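Local coordinates for xylooligosaccharide oxidase (Myceliophthora thermophila, PDB 5L6G), which oxidises the C1 hydroxyl of xylooligosaccharides and related sugars to lactones with a bicovalently bound FAD, passing the electrons to oxygen to give hydrogen peroxide, at residues 61-66 / 106-111. Residues are numbered along the deposited sequence; the frame is centred on the assembly and turned at random.
Sequences PAAIAK and GHLVVE
Ala-63, Ala-65, Val-109 and Glu-111 link their backbones as two neighbouring parallel strands. Val-109 is gripped through both its polar backbone atoms: its N donates to Ala-63 O at 2.9 Å in an almost straight bond (178° at the hydrogen), and its O accepts from Ala-65 N at 2.8 Å. Ala-65 O then receives Glu-111 N, also at 2.8 Å. Val-109 O is approached in addition by Ile-64 CA, a CH···O contact of 3.3 Å. Ahead of this ladder, Ala-62 N reaches His-107 O at 2.7 Å, but the donor stands 46° above the carbonyl plane and the bond is bent.

The apolar contacts divide between the two faces of the sheet. On one, Val-109 CG2, set beside its own backbone N with CG1 anti to it (chi1 172°), meets the ring of Pro-61 at CG, 3.6 Å away; farther along, Ile-64 CG2 lies alongside Glu-111 CB at 3.7 Å. On the other, Leu-108 CD1 reaches across to Ala-63 and Ala-65, coming within 3.6 Å of Ala-63 O. The carboxylate of Glu-111 turns away to a salt bridge with Lys-90 and a bond to Asp-113 N.

The pair forms the middle of a four-stranded mixed sheet in the FAD-binding PCMH-type domain, with 38-39 beside 63-65 and 87-90 beside 108-111. Helix 45-50 covers Pro-61 and Ile-64, whereas helix 70-83, in the connection between the paired strands, packs on Ala-65 and Leu-108, and helix 26-33 on Ala-63 and Leu-108.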
ATOM      1  N   PRO A  61     -12.752  17.087   8.584  1.00 14.31           N
ATOM      2  CA  PRO A  61     -11.996  18.061   7.815  1.00 14.11           C
ATOM      3  C   PRO A  61     -12.459  19.478   8.054  1.00 14.32           C
ATOM      4  O   PRO A  61     -13.624  19.716   8.382  1.00 14.71           O
ATOM      5  CB  PRO A  61     -12.302  17.672   6.359  1.00 13.94           C
ATOM      6  CG  PRO A  61     -12.586  16.215   6.436  1.00 13.83           C
ATOM      7  CD  PRO A  61     -13.380  16.092   7.695  1.00 14.22           C
ATOM      8  N   ALA A  62     -11.547  20.419   7.872  1.00 14.24           N
ATOM      9  CA  ALA A  62     -11.928  21.828   7.786  1.00 14.27           C
ATOM     10  C   ALA A  62     -12.905  22.047   6.628  1.00 14.28           C
ATOM     11  O   ALA A  62     -13.866  22.810   6.727  1.00 14.57           O
ATOM     12  CB  ALA A  62     -10.687  22.675   7.600  1.00 14.23           C
ATOM     13  N   ALA A  63     -12.631  21.368   5.521  1.00 13.73           N
ATOM     14  CA  ALA A  63     -13.429  21.498   4.316  1.00 13.89           C
ATOM     15  C   ALA A  63     -12.985  20.418   3.356  1.00 13.35           C
ATOM     16  O   ALA A  63     -11.931  19.811   3.527  1.00 12.80           O
ATOM     17  CB  ALA A  63     -13.242  22.866   3.681  1.00 14.18           C
ATOM     18  N   ILE A  64     -13.815  20.154   2.363  1.00 13.82           N
ATOM     19  CA  ILE A  64     -13.510  19.116   1.376  1.00 13.65           C
ATOM     20  C   ILE A  64     -13.640  19.708  -0.010  1.00 14.25           C
ATOM     21  O   ILE A  64     -14.745  20.049  -0.443  1.00 14.54           O
ATOM     22  CB  ILE A  64     -14.461  17.909   1.524  1.00 13.67           C
ATOM     23  CG1 ILE A  64     -14.317  17.296   2.914  1.00 13.64           C
ATOM     24  CG2 ILE A  64     -14.161  16.886   0.429  1.00 13.47           C
ATOM     25  CD1 ILE A  64     -15.284  16.159   3.200  1.00 13.80           C
ATOM     26  N   ALA A  65     -12.504  19.880  -0.673  1.00 14.65           N
ATOM     27  CA  ALA A  65     -12.484  20.321  -2.055  1.00 15.41           C
ATOM     28  C   ALA A  65     -12.750  19.092  -2.912  1.00 16.10           C
ATOM     29  O   ALA A  65     -12.301  18.001  -2.599  1.00 15.76           O
ATOM     30  CB  ALA A  65     -11.139  20.947  -2.401  1.00 15.17           C
ATOM     31  N   LYS A  66     -13.475  19.297  -3.997  1.00 17.41           N
ATOM     32  CA  LYS A  66     -13.924  18.223  -4.849  1.00 18.71           C
ATOM     33  C   LYS A  66     -13.448  18.511  -6.292  1.00 18.04           C
ATOM     34  O   LYS A  66     -14.249  18.769  -7.179  1.00 18.16           O
ATOM     35  CB  LYS A  66     -15.440  18.166  -4.724  1.00 21.13           C
ATOM     36  CG  LYS A  66     -16.116  16.992  -5.366  1.00 23.91           C
ATOM     37  CD  LYS A  66     -17.616  17.027  -5.070  1.00 26.20           C
ATOM     38  CE  LYS A  66     -18.339  18.191  -5.724  1.00 28.00           C
ATOM     39  NZ  LYS A  66     -19.812  18.011  -5.600  1.00 29.58           N
ATOM     40  N   GLY A 106      -9.447  19.097  11.082  1.00 14.30           N
ATOM     41  CA  GLY A 106      -9.159  20.476  10.721  1.00 14.50           C
ATOM     42  C   GLY A 106      -8.266  20.735   9.522  1.00 13.83           C
ATOM     43  O   GLY A 106      -7.813  21.858   9.357  1.00 14.14           O
ATOM     44  N   HIS A 107      -8.015  19.723   8.687  1.00 13.08           N
ATOM     45  CA  HIS A 107      -7.274  19.947   7.430  1.00 12.70           C
ATOM     46  C   HIS A 107      -8.254  20.121   6.298  1.00 12.52           C
ATOM     47  O   HIS A 107      -9.394  19.655   6.363  1.00 12.52           O
ATOM     48  CB  HIS A 107      -6.405  18.742   7.068  1.00 12.40           C
ATOM     49  CG  HIS A 107      -5.294  18.484   8.028  1.00 12.47           C
ATOM     50  ND1 HIS A 107      -4.126  17.851   7.653  1.00 12.20           N
ATOM     51  CD2 HIS A 107      -5.153  18.804   9.335  1.00 12.87           C
ATOM     52  CE1 HIS A 107      -3.332  17.756   8.705  1.00 12.41           C
ATOM     53  NE2 HIS A 107      -3.932  18.323   9.738  1.00 12.79           N
ATOM     54  N   LEU A 108      -7.792  20.786   5.246  1.00 12.17           N
ATOM     55  CA  LEU A 108      -8.486  20.767   3.972  1.00 12.14           C
ATOM     56  C   LEU A 108      -8.228  19.416   3.348  1.00 11.63           C
ATOM     57  O   LEU A 108      -7.078  19.025   3.204  1.00 11.50           O
ATOM     58  CB  LEU A 108      -7.943  21.844   3.044  1.00 12.34           C
ATOM     59  CG  LEU A 108      -8.423  21.757   1.600  1.00 12.43           C
ATOM     60  CD1 LEU A 108      -9.926  21.971   1.518  1.00 12.81           C
ATOM     61  CD2 LEU A 108      -7.688  22.777   0.745  1.00 12.77           C
ATOM     62  N   VAL A 109      -9.283  18.725   2.973  1.00 11.59           N
ATOM     63  CA  VAL A 109      -9.155  17.473   2.277  1.00 11.48           C
ATOM     64  C   VAL A 109      -9.447  17.728   0.816  1.00 11.72           C
ATOM     65  O   VAL A 109     -10.511  18.251   0.469  1.00 11.80           O
ATOM     66  CB  VAL A 109     -10.100  16.408   2.854  1.00 11.48           C
ATOM     67  CG1 VAL A 109     -10.090  15.168   1.968  1.00 11.39           C
ATOM     68  CG2 VAL A 109      -9.665  16.072   4.263  1.00 11.41           C
ATOM     69  N   VAL A 110      -8.488  17.376  -0.024  1.00 11.75           N
ATOM     70  CA  VAL A 110      -8.641  17.512  -1.466  1.00 12.43           C
ATOM     71  C   VAL A 110      -9.069  16.146  -1.948  1.00 12.86           C
ATOM     72  O   VAL A 110      -8.248  15.254  -2.160  1.00 12.36           O
ATOM     73  CB  VAL A 110      -7.336  17.999  -2.114  1.00 12.39           C
ATOM     74  CG1 VAL A 110      -7.499  18.178  -3.624  1.00 12.73           C
ATOM     75  CG2 VAL A 110      -6.920  19.297  -1.430  1.00 12.54           C
ATOM     76  N   GLU A 111     -10.380  15.978  -2.028  1.00 13.94           N
ATOM     77  CA  GLU A 111     -10.980  14.712  -2.388  1.00 14.70           C
ATOM     78  C   GLU A 111     -10.909  14.526  -3.904  1.00 14.83           C
ATOM     79  O   GLU A 111     -11.508  15.298  -4.645  1.00 15.00           O
ATOM     80  CB  GLU A 111     -12.443  14.700  -1.942  1.00 16.17           C
ATOM     81  CG  GLU A 111     -13.232  13.519  -2.462  1.00 17.84           C
ATOM     82  CD  GLU A 111     -12.744  12.224  -1.865  1.00 18.94           C
ATOM     83  OE1 GLU A 111     -12.800  12.090  -0.623  1.00 21.30           O
ATOM     84  OE2 GLU A 111     -12.301  11.339  -2.614  1.00 19.66           O
TER